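Local coordinates for protein bifunctional endomannanase/endoglucanase (Caldanaerobius polysaccharolyticus, PDB 3W0K) that probably hydrolyses internal beta-linkages of mannan and cellulose chains as a glycoside hydrolase of family 5, at residues K26-F36 and Y312-L322; G177-E185 and Y240-Q248. All coordinates share one frame; numbering follows the deposited sequence.

Contact 1. Residues K26-F36 and Y312-L322; sequences KALDFLAETGF and YRGFKVDRELL
The helix 25-33, which follows the first barrel strand, meets the C-terminal beta hairpin 310-317 and the helix after it through Phe30, whose ring contacts Tyr312, Arg313, Phe315, Val317 and Leu322. CG of Phe30 stands anti to the backbone N (chi1 -178°), which sends the ring out from the helix into the hairpin. Phe315 turns its edge toward the face of Phe30 in an offset edge-to-face pair, with ring centroids 5.8 Å apart and planes at 87°. At the edge of the Phe30 ring, near its plane, lie two backbone oxygens: CD1 is 3.4 Å from Arg313 O and CE1 is 3.4 Å from Tyr312 O. CZ of Phe30 lies 3.9 Å from CD2 of Leu322, which comes from the opposite direction. An alanine at Phe30 would take from Phe315 one of its two ring partners and from Leu322 CD2 its aromatic neighbour, and is likely to open a gap between helix and hairpin.

The hairpin turns at Tyr312-Phe315 in a type I' beta turn. This two-stranded antiparallel unit and the helix 319-327 bring the C-terminal part of the chain against the first helix of the (beta/alpha)8 barrel. The edge of Phe315 also approaches the helix backbone, with CE1 3.6 Å from Lys26 O. Near the solvent, a water donates to both Glu33 OE1 and Arg313 O and so bridges the two segments. The carboxylate of Glu33 and the guanidinium of Arg313 have their planes 84° apart, and their charged atoms do not touch. CG2 of Thr34 reaches Tyr312 CE2 at 3.9 Å. A Schellman motif with Gly35 as its C-prime residue ends the helix. The Phe36 ring edge, at CE2, lies 3.9 Å from Leu322 CD1. Phe293 packs against both Phe30 and Phe315.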
loop_
_atom_site.group_PDB
_atom_site.type_symbol
_atom_site.label_atom_id
_atom_site.label_comp_id
_atom_site.label_asym_id
_atom_site.label_seq_id
_atom_site.Cartn_x
_atom_site.Cartn_y
_atom_site.Cartn_z
ATOM N N LYS A 26 14.101 15.294 -3.163
ATOM C CA LYS A 26 15.356 14.702 -2.706
ATOM C C LYS A 26 15.191 13.199 -2.469
ATOM O O LYS A 26 16.076 12.412 -2.809
ATOM C CB LYS A 26 15.866 15.403 -1.444
ATOM C CG LYS A 26 16.366 16.825 -1.694
ATOM C CD LYS A 26 16.872 17.468 -0.405
ATOM C CE LYS A 26 17.387 18.882 -0.640
ATOM N NZ LYS A 26 16.313 19.828 -1.063
ATOM N N ALA A 27 14.051 12.796 -1.907
ATOM C CA ALA A 27 13.784 11.378 -1.672
ATOM C C ALA A 27 13.622 10.661 -3.013
ATOM O O ALA A 27 14.139 9.561 -3.202
ATOM C CB ALA A 27 12.522 11.195 -0.820
ATOM N N LEU A 28 12.912 11.294 -3.946
ATOM C CA LEU A 28 12.710 10.703 -5.264
ATOM C C LEU A 28 14.045 10.522 -5.986
ATOM O O LEU A 28 14.242 9.528 -6.685
ATOM C CB LEU A 28 11.743 11.547 -6.100
ATOM C CG LEU A 28 10.298 11.612 -5.592
ATOM C CD1 LEU A 28 9.469 12.496 -6.509
ATOM C CD2 LEU A 28 9.700 10.216 -5.529
ATOM N N ASP A 29 14.962 11.475 -5.804
ATOM C CA ASP A 29 16.291 11.388 -6.412
ATOM C C ASP A 29 17.021 10.175 -5.837
ATOM O O ASP A 29 17.722 9.466 -6.557
ATOM C CB ASP A 29 17.116 12.653 -6.134
ATOM C CG ASP A 29 16.753 13.817 -7.047
ATOM O OD1 ASP A 29 16.120 13.602 -8.105
ATOM O OD2 ASP A 29 17.129 14.957 -6.709
ATOM N N PHE A 30 16.847 9.928 -4.540
ATOM C CA PHE A 30 17.486 8.777 -3.910
ATOM C C PHE A 30 16.957 7.483 -4.528
ATOM O O PHE A 30 17.733 6.589 -4.859
ATOM C CB PHE A 30 17.253 8.772 -2.393
ATOM C CG PHE A 30 17.920 7.626 -1.682
ATOM C CD1 PHE A 30 19.161 7.797 -1.073
ATOM C CD2 PHE A 30 17.317 6.371 -1.630
ATOM C CE1 PHE A 30 19.789 6.738 -0.427
ATOM C CE2 PHE A 30 17.937 5.300 -0.986
ATOM C CZ PHE A 30 19.178 5.484 -0.381
ATOM N N LEU A 31 15.638 7.385 -4.680
ATOM C CA LEU A 31 15.040 6.196 -5.275
ATOM C C LEU A 31 15.640 5.934 -6.654
ATOM O O LEU A 31 16.089 4.826 -6.944
ATOM C CB LEU A 31 13.521 6.349 -5.400
ATOM C CG LEU A 31 12.659 5.821 -4.252
ATOM C CD1 LEU A 31 12.929 6.595 -2.972
ATOM C CD2 LEU A 31 11.194 5.942 -4.645
ATOM N N ALA A 32 15.677 6.978 -7.479
ATOM C CA ALA A 32 16.211 6.878 -8.832
ATOM C C ALA A 32 17.684 6.483 -8.836
ATOM O O ALA A 32 18.100 5.626 -9.616
ATOM C CB ALA A 32 16.018 8.201 -9.572
ATOM N N GLU A 33 18.461 7.091 -7.942
ATOM C CA GLU A 33 19.890 6.808 -7.859
ATOM C C GLU A 33 20.232 5.421 -7.322
ATOM O O GLU A 33 21.345 4.934 -7.520
ATOM C CB GLU A 33 20.595 7.891 -7.043
ATOM C CG GLU A 33 20.592 9.250 -7.736
ATOM C CD GLU A 33 21.193 10.362 -6.898
ATOM O OE1 GLU A 33 21.700 10.089 -5.789
ATOM O OE2 GLU A 33 21.161 11.520 -7.358
ATOM N N THR A 34 19.276 4.781 -6.654
ATOM C CA THR A 34 19.511 3.446 -6.111
ATOM C C THR A 34 18.723 2.344 -6.822
ATOM O O THR A 34 18.624 1.222 -6.327
ATOM C CB THR A 34 19.271 3.390 -4.584
ATOM O OG1 THR A 34 17.957 3.869 -4.280
ATOM C CG2 THR A 34 20.302 4.241 -3.847
ATOM N N GLY A 35 18.146 2.675 -7.975
ATOM C CA GLY A 35 17.427 1.679 -8.751
ATOM C C GLY A 35 15.958 1.411 -8.482
ATOM O O GLY A 35 15.400 0.484 -9.072
ATOM N N PHE A 36 15.338 2.170 -7.586
ATOM C CA PHE A 36 13.913 1.983 -7.308
ATOM C C PHE A 36 13.133 2.662 -8.429
ATOM O O PHE A 36 13.582 3.668 -8.981
ATOM C CB PHE A 36 13.543 2.549 -5.937
ATOM C CG PHE A 36 14.186 1.816 -4.793
ATOM C CD1 PHE A 36 13.599 0.670 -4.267
ATOM C CD2 PHE A 36 15.387 2.264 -4.250
ATOM C CE1 PHE A 36 14.196 -0.021 -3.213
ATOM C CE2 PHE A 36 15.993 1.580 -3.198
ATOM C CZ PHE A 36 15.397 0.436 -2.678
ATOM N N TYR A 312 24.495 8.201 2.999
ATOM C CA TYR A 312 24.562 7.622 1.668
ATOM C C TYR A 312 23.596 8.352 0.756
ATOM O O TYR A 312 22.383 8.335 0.975
ATOM C CB TYR A 312 24.225 6.128 1.685
ATOM C CG TYR A 312 24.381 5.449 0.337
ATOM C CD1 TYR A 312 25.618 5.411 -0.309
ATOM C CD2 TYR A 312 23.293 4.834 -0.287
ATOM C CE1 TYR A 312 25.772 4.776 -1.541
ATOM C CE2 TYR A 312 23.436 4.195 -1.519
ATOM C CZ TYR A 312 24.679 4.170 -2.139
ATOM O OH TYR A 312 24.831 3.539 -3.354
ATOM N N ARG A 313 24.159 9.034 -0.234
ATOM C CA ARG A 313 23.387 9.770 -1.228
ATOM C C ARG A 313 22.267 10.662 -0.690
ATOM O O ARG A 313 21.117 10.583 -1.136
ATOM C CB ARG A 313 22.890 8.802 -2.309
ATOM C CG ARG A 313 24.056 8.175 -3.063
ATOM C CD ARG A 313 23.662 7.166 -4.126
ATOM N NE ARG A 313 24.863 6.669 -4.796
ATOM C CZ ARG A 313 24.899 5.652 -5.651
ATOM N NH1 ARG A 313 23.791 4.993 -5.964
ATOM N NH2 ARG A 313 26.056 5.285 -6.187
ATOM N N GLY A 314 22.617 11.497 0.287
ATOM C CA GLY A 314 21.673 12.438 0.862
ATOM C C GLY A 314 20.922 12.069 2.128
ATOM O O GLY A 314 20.276 12.931 2.723
ATOM N N PHE A 315 21.019 10.818 2.568
ATOM C CA PHE A 315 20.291 10.388 3.763
ATOM C C PHE A 315 21.092 9.454 4.667
ATOM O O PHE A 315 22.030 8.796 4.219
ATOM C CB PHE A 315 18.988 9.683 3.349
ATOM C CG PHE A 315 18.035 10.563 2.581
ATOM C CD1 PHE A 315 18.092 10.631 1.189
ATOM C CD2 PHE A 315 17.102 11.343 3.252
ATOM C CE1 PHE A 315 17.233 11.472 0.481
ATOM C CE2 PHE A 315 16.241 12.185 2.551
ATOM C CZ PHE A 315 16.309 12.249 1.165
ATOM N N LYS A 316 20.710 9.413 5.942
ATOM C CA LYS A 316 21.349 8.535 6.923
ATOM C C LYS A 316 20.530 7.246 6.873
ATOM O O LYS A 316 19.486 7.129 7.515
ATOM C CB LYS A 316 21.296 9.162 8.309
ATOM N N VAL A 317 21.020 6.282 6.102
ATOM C CA VAL A 317 20.306 5.028 5.897
ATOM C C VAL A 317 20.800 3.798 6.637
ATOM O O VAL A 317 21.954 3.720 7.065
ATOM C CB VAL A 317 20.269 4.663 4.385
ATOM C CG1 VAL A 317 19.734 5.833 3.571
ATOM C CG2 VAL A 317 21.655 4.259 3.893
ATOM N N ASP A 318 19.882 2.850 6.805
ATOM C CA ASP A 318 20.183 1.561 7.405
ATOM C C ASP A 318 20.703 0.819 6.170
ATOM O O ASP A 318 19.919 0.330 5.354
ATOM C CB ASP A 318 18.887 0.922 7.928
ATOM C CG ASP A 318 19.081 -0.501 8.454
ATOM O OD1 ASP A 318 20.052 -1.192 8.076
ATOM O OD2 ASP A 318 18.222 -0.945 9.241
ATOM N N ARG A 319 22.025 0.788 6.009
ATOM C CA ARG A 319 22.637 0.150 4.847
ATOM C C ARG A 319 22.313 -1.332 4.699
ATOM O O ARG A 319 22.139 -1.820 3.581
ATOM C CB ARG A 319 24.156 0.362 4.846
ATOM C CG ARG A 319 24.827 -0.011 3.528
ATOM C CD ARG A 319 24.267 0.812 2.372
ATOM N NE ARG A 319 24.800 0.397 1.076
ATOM C CZ ARG A 319 25.794 1.012 0.441
ATOM N NH1 ARG A 319 26.374 2.076 0.979
ATOM N NH2 ARG A 319 26.203 0.564 -0.739
ATOM N N GLU A 320 22.236 -2.046 5.818
ATOM C CA GLU A 320 21.925 -3.469 5.777
ATOM C C GLU A 320 20.544 -3.699 5.167
ATOM O O GLU A 320 20.374 -4.561 4.301
ATOM C CB GLU A 320 21.996 -4.083 7.178
ATOM C CG GLU A 320 21.735 -5.581 7.199
ATOM C CD GLU A 320 21.874 -6.199 8.580
ATOM O OE1 GLU A 320 21.616 -5.508 9.592
ATOM O OE2 GLU A 320 22.232 -7.393 8.650
ATOM N N LEU A 321 19.564 -2.911 5.608
ATOM C CA LEU A 321 18.206 -3.030 5.089
ATOM C C LEU A 321 18.144 -2.605 3.621
ATOM O O LEU A 321 17.517 -3.281 2.801
ATOM C CB LEU A 321 17.232 -2.206 5.933
ATOM C CG LEU A 321 15.751 -2.281 5.541
ATOM C CD1 LEU A 321 15.293 -3.732 5.409
ATOM C CD2 LEU A 321 14.920 -1.538 6.572
ATOM N N LEU A 322 18.791 -1.489 3.292
ATOM C CA LEU A 322 18.816 -1.015 1.911
ATOM C C LEU A 322 19.401 -2.103 1.007
ATOM O O LEU A 322 18.858 -2.389 -0.060
ATOM C CB LEU A 322 19.642 0.271 1.791
ATOM C CG LEU A 322 19.876 0.792 0.367
ATOM C CD1 LEU A 322 18.554 1.105 -0.322
ATOM C CD2 LEU A 322 20.760 2.025 0.411
HETATM O O HOH W 1 19.978 10.714 -3.607
#

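Contact 2. Residues G177-E185 and Y240-Q248; sequences GGGNIAMPE and YYKPWRDLQ
Trp244 lies with one face of its indole against Ala182. The methyl CB of Ala182 sits 3.9 Å from the centroid of the five-membered ring, only 5° off its normal, a CH-pi contact. The ring edge faces Asn180. There NE1 of Trp244 donates to Asn180 O at 3.0 Å, with an N-H...O angle of 161°. The oxygen lies in the plane of the indole, but the donor stands above the carbonyl plane. CG of Trp244 is anti to its carbonyl carbon, and this brings the indole alongside residues 180-182. The same Asn180 O also accepts from a water that donates to Tyr240 O, so two donors grip it. A second water lies over the other face of the indole and joins Gly179 O to Tyr240 OH.

The amide end of Asn180 comes up to the edge of the Tyr240 ring at OH. Amide and ring planes are 67° apart. Farther along the helix, Ala182 CB also touches Pro243 CB at 3.8 Å. Leu247 CD1 meets Pro184 CB at 3.7 Å, and Leu247 CD2 lies 3.8 Å from Met183 C. His193 of the strand 192-197 touches Trp244 and Leu247 from the barrel side. Here helix 234-249, on the outside of a (beta/alpha)8 barrel, packs on the connection between strands 170-174 and 192-197.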
loop_
_atom_site.group_PDB
_atom_site.type_symbol
_atom_site.label_atom_id
_atom_site.label_comp_id
_atom_site.label_asym_id
_atom_site.label_seq_id
_atom_site.Cartn_x
_atom_site.Cartn_y
_atom_site.Cartn_z
ATOM N N GLY A 177 -9.596 -8.370 4.133
ATOM C CA GLY A 177 -9.089 -8.546 5.483
ATOM C C GLY A 177 -7.817 -7.772 5.768
ATOM O O GLY A 177 -6.876 -8.309 6.359
ATOM N N GLY A 178 -7.787 -6.511 5.343
ATOM C CA GLY A 178 -6.618 -5.677 5.566
ATOM C C GLY A 178 -5.461 -5.975 4.630
ATOM O O GLY A 178 -4.296 -5.819 5.009
ATOM N N GLY A 179 -5.784 -6.378 3.404
ATOM C CA GLY A 179 -4.766 -6.693 2.412
ATOM C C GLY A 179 -4.145 -8.069 2.568
ATOM O O GLY A 179 -3.195 -8.406 1.861
ATOM N N ASN A 180 -4.717 -8.877 3.453
ATOM C CA ASN A 180 -4.207 -10.222 3.736
ATOM C C ASN A 180 -4.765 -11.362 2.899
ATOM O O ASN A 180 -4.061 -12.333 2.614
ATOM C CB ASN A 180 -4.492 -10.580 5.198
ATOM C CG ASN A 180 -3.681 -9.766 6.169
ATOM O OD1 ASN A 180 -4.201 -8.879 6.848
ATOM N ND2 ASN A 180 -2.404 -10.085 6.267
ATOM N N ILE A 181 -6.039 -11.245 2.539
ATOM C CA ILE A 181 -6.771 -12.294 1.833
ATOM C C ILE A 181 -6.859 -12.212 0.314
ATOM O O ILE A 181 -7.340 -11.223 -0.237
ATOM C CB ILE A 181 -8.196 -12.401 2.435
ATOM C CG1 ILE A 181 -8.113 -12.569 3.958
ATOM C CG2 ILE A 181 -8.974 -13.547 1.804
ATOM C CD1 ILE A 181 -7.342 -13.792 4.415
ATOM N N ALA A 182 -6.443 -13.295 -0.348
ATOM C CA ALA A 182 -6.466 -13.395 -1.806
ATOM C C ALA A 182 -7.898 -13.408 -2.337
ATOM O O ALA A 182 -8.820 -13.871 -1.658
ATOM C CB ALA A 182 -5.719 -14.642 -2.265
ATOM N N MET A 183 -8.068 -12.945 -3.572
ATOM C CA MET A 183 -9.391 -12.850 -4.180
ATOM C C MET A 183 -9.509 -13.570 -5.520
ATOM O O MET A 183 -9.546 -12.937 -6.574
ATOM C CB MET A 183 -9.749 -11.368 -4.350
ATOM C CG MET A 183 -9.653 -10.575 -3.052
ATOM S SD MET A 183 -9.480 -8.796 -3.305
ATOM C CE MET A 183 -7.828 -8.714 -4.044
ATOM N N PRO A 184 -9.615 -14.908 -5.495
ATOM C CA PRO A 184 -9.732 -15.659 -6.749
ATOM C C PRO A 184 -10.966 -15.277 -7.568
ATOM O O PRO A 184 -10.970 -15.406 -8.794
ATOM C CB PRO A 184 -9.773 -17.117 -6.276
ATOM C CG PRO A 184 -10.325 -17.027 -4.891
ATOM C CD PRO A 184 -9.634 -15.810 -4.330
ATOM N N GLU A 185 -11.980 -14.742 -6.890
ATOM C CA GLU A 185 -13.216 -14.322 -7.544
ATOM C C GLU A 185 -13.012 -13.125 -8.474
ATOM O O GLU A 185 -13.860 -12.841 -9.319
ATOM C CB GLU A 185 -14.311 -14.017 -6.507
ATOM C CG GLU A 185 -14.013 -12.855 -5.546
ATOM C CD GLU A 185 -13.188 -13.254 -4.322
ATOM O OE1 GLU A 185 -12.609 -14.360 -4.288
ATOM O OE2 GLU A 185 -13.121 -12.449 -3.374
ATOM N N TYR A 240 1.000 -18.669 4.333
ATOM C CA TYR A 240 0.269 -17.406 4.291
ATOM C C TYR A 240 0.150 -16.869 2.865
ATOM O O TYR A 240 -0.886 -16.318 2.485
ATOM C CB TYR A 240 0.973 -16.383 5.192
ATOM C CG TYR A 240 0.499 -14.960 5.024
ATOM C CD1 TYR A 240 -0.759 -14.561 5.473
ATOM C CD2 TYR A 240 1.309 -14.013 4.406
ATOM C CE1 TYR A 240 -1.198 -13.249 5.307
ATOM C CE2 TYR A 240 0.881 -12.703 4.234
ATOM C CZ TYR A 240 -0.369 -12.327 4.684
ATOM O OH TYR A 240 -0.777 -11.027 4.501
ATOM N N TYR A 241 1.206 -17.039 2.077
ATOM C CA TYR A 241 1.211 -16.558 0.701
ATOM C C TYR A 241 0.704 -17.554 -0.339
ATOM O O TYR A 241 0.502 -17.183 -1.494
ATOM C CB TYR A 241 2.609 -16.067 0.312
ATOM C CG TYR A 241 2.982 -14.734 0.925
ATOM C CD1 TYR A 241 2.172 -13.613 0.744
ATOM C CD2 TYR A 241 4.139 -14.593 1.687
ATOM C CE1 TYR A 241 2.508 -12.383 1.310
ATOM C CE2 TYR A 241 4.483 -13.371 2.257
ATOM C CZ TYR A 241 3.660 -12.270 2.066
ATOM O OH TYR A 241 3.980 -11.072 2.660
ATOM N N LYS A 242 0.454 -18.797 0.074
ATOM C CA LYS A 242 -0.013 -19.822 -0.861
ATOM C C LYS A 242 -1.219 -19.418 -1.715
ATOM O O LYS A 242 -1.202 -19.612 -2.928
ATOM C CB LYS A 242 -0.276 -21.154 -0.148
ATOM C CG LYS A 242 -0.572 -22.297 -1.110
ATOM C CD LYS A 242 -0.768 -23.618 -0.388
ATOM C CE LYS A 242 -0.920 -24.765 -1.381
ATOM N NZ LYS A 242 -2.052 -24.557 -2.331
ATOM N N PRO A 243 -2.276 -18.846 -1.101
ATOM C CA PRO A 243 -3.443 -18.445 -1.898
ATOM C C PRO A 243 -3.082 -17.398 -2.955
ATOM O O PRO A 243 -3.686 -17.346 -4.030
ATOM C CB PRO A 243 -4.392 -17.875 -0.844
ATOM C CG PRO A 243 -4.053 -18.672 0.379
ATOM C CD PRO A 243 -2.544 -18.660 0.336
ATOM N N TRP A 244 -2.098 -16.561 -2.637
ATOM C CA TRP A 244 -1.638 -15.529 -3.560
ATOM C C TRP A 244 -0.801 -16.154 -4.674
ATOM O O TRP A 244 -0.888 -15.746 -5.829
ATOM C CB TRP A 244 -0.844 -14.460 -2.808
ATOM C CG TRP A 244 -1.699 -13.652 -1.880
ATOM C CD1 TRP A 244 -2.058 -13.970 -0.602
ATOM C CD2 TRP A 244 -2.320 -12.394 -2.171
ATOM N NE1 TRP A 244 -2.868 -12.987 -0.077
ATOM C CE2 TRP A 244 -3.043 -12.009 -1.019
ATOM C CE3 TRP A 244 -2.334 -11.555 -3.293
ATOM C CZ2 TRP A 244 -3.774 -10.816 -0.957
ATOM C CZ3 TRP A 244 -3.062 -10.369 -3.233
ATOM C CH2 TRP A 244 -3.772 -10.011 -2.069
ATOM N N ARG A 245 -0.010 -17.162 -4.319
ATOM C CA ARG A 245 0.822 -17.868 -5.289
ATOM C C ARG A 245 -0.034 -18.691 -6.246
ATOM O O ARG A 245 0.282 -18.797 -7.434
ATOM C CB ARG A 245 1.830 -18.769 -4.573
ATOM C CG ARG A 245 3.037 -18.019 -4.053
ATOM C CD ARG A 245 3.953 -17.599 -5.198
ATOM N NE ARG A 245 4.819 -18.693 -5.640
ATOM C CZ ARG A 245 5.639 -18.635 -6.686
ATOM N NH1 ARG A 245 5.712 -17.536 -7.426
ATOM N NH2 ARG A 245 6.429 -19.665 -6.964
ATOM N N ASP A 246 -1.115 -19.270 -5.726
ATOM C CA ASP A 246 -2.026 -20.071 -6.541
ATOM C C ASP A 246 -2.651 -19.202 -7.623
ATOM O O ASP A 246 -2.882 -19.657 -8.741
ATOM C CB ASP A 246 -3.126 -20.699 -5.675
ATOM C CG ASP A 246 -2.605 -21.806 -4.767
ATOM O OD1 ASP A 246 -1.488 -22.316 -5.004
ATOM O OD2 ASP A 246 -3.321 -22.171 -3.812
ATOM N N LEU A 247 -2.912 -17.943 -7.283
ATOM C CA LEU A 247 -3.492 -16.998 -8.228
ATOM C C LEU A 247 -2.460 -16.583 -9.272
ATOM O O LEU A 247 -2.777 -16.477 -10.456
ATOM C CB LEU A 247 -4.025 -15.771 -7.487
ATOM C CG LEU A 247 -5.547 -15.604 -7.464
ATOM C CD1 LEU A 247 -6.238 -16.945 -7.280
ATOM C CD2 LEU A 247 -5.939 -14.633 -6.371
ATOM N N GLN A 248 -1.223 -16.368 -8.828
ATOM C CA GLN A 248 -0.136 -15.972 -9.718
ATOM C C GLN A 248 0.150 -17.075 -10.734
ATOM O O GLN A 248 0.497 -16.797 -11.884
ATOM C CB GLN A 248 1.127 -15.660 -8.913
ATOM C CG GLN A 248 2.294 -15.160 -9.754
ATOM C CD GLN A 248 3.596 -15.115 -8.981
ATOM O OE1 GLN A 248 3.697 -15.657 -7.883
ATOM N NE2 GLN A 248 4.604 -14.466 -9.555
HETATM O O HOH W 2 -1.048 -10.349 1.625
HETATM O O HOH W 3 -3.109 -15.007 3.135
#

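Both contacts belong to the single (beta/alpha)8 barrel domain, and they lie well apart on it. Their centres are 31 Å apart and their nearest atoms about 14 Å apart, so they do not touch. In sequence, both segments of contact 2 fall between the two segments of contact 1. Contact 1 joins the helix after the first barrel strand to the hairpin and helix at the C-terminal end, and thus brings parts of the chain near its two ends together. Contact 2 is more local. It ties the segment after strand 170-174 to the helix before strand 254-259. No strand or helix is shared; the two contacts lie in different parts of the barrel's outer layer.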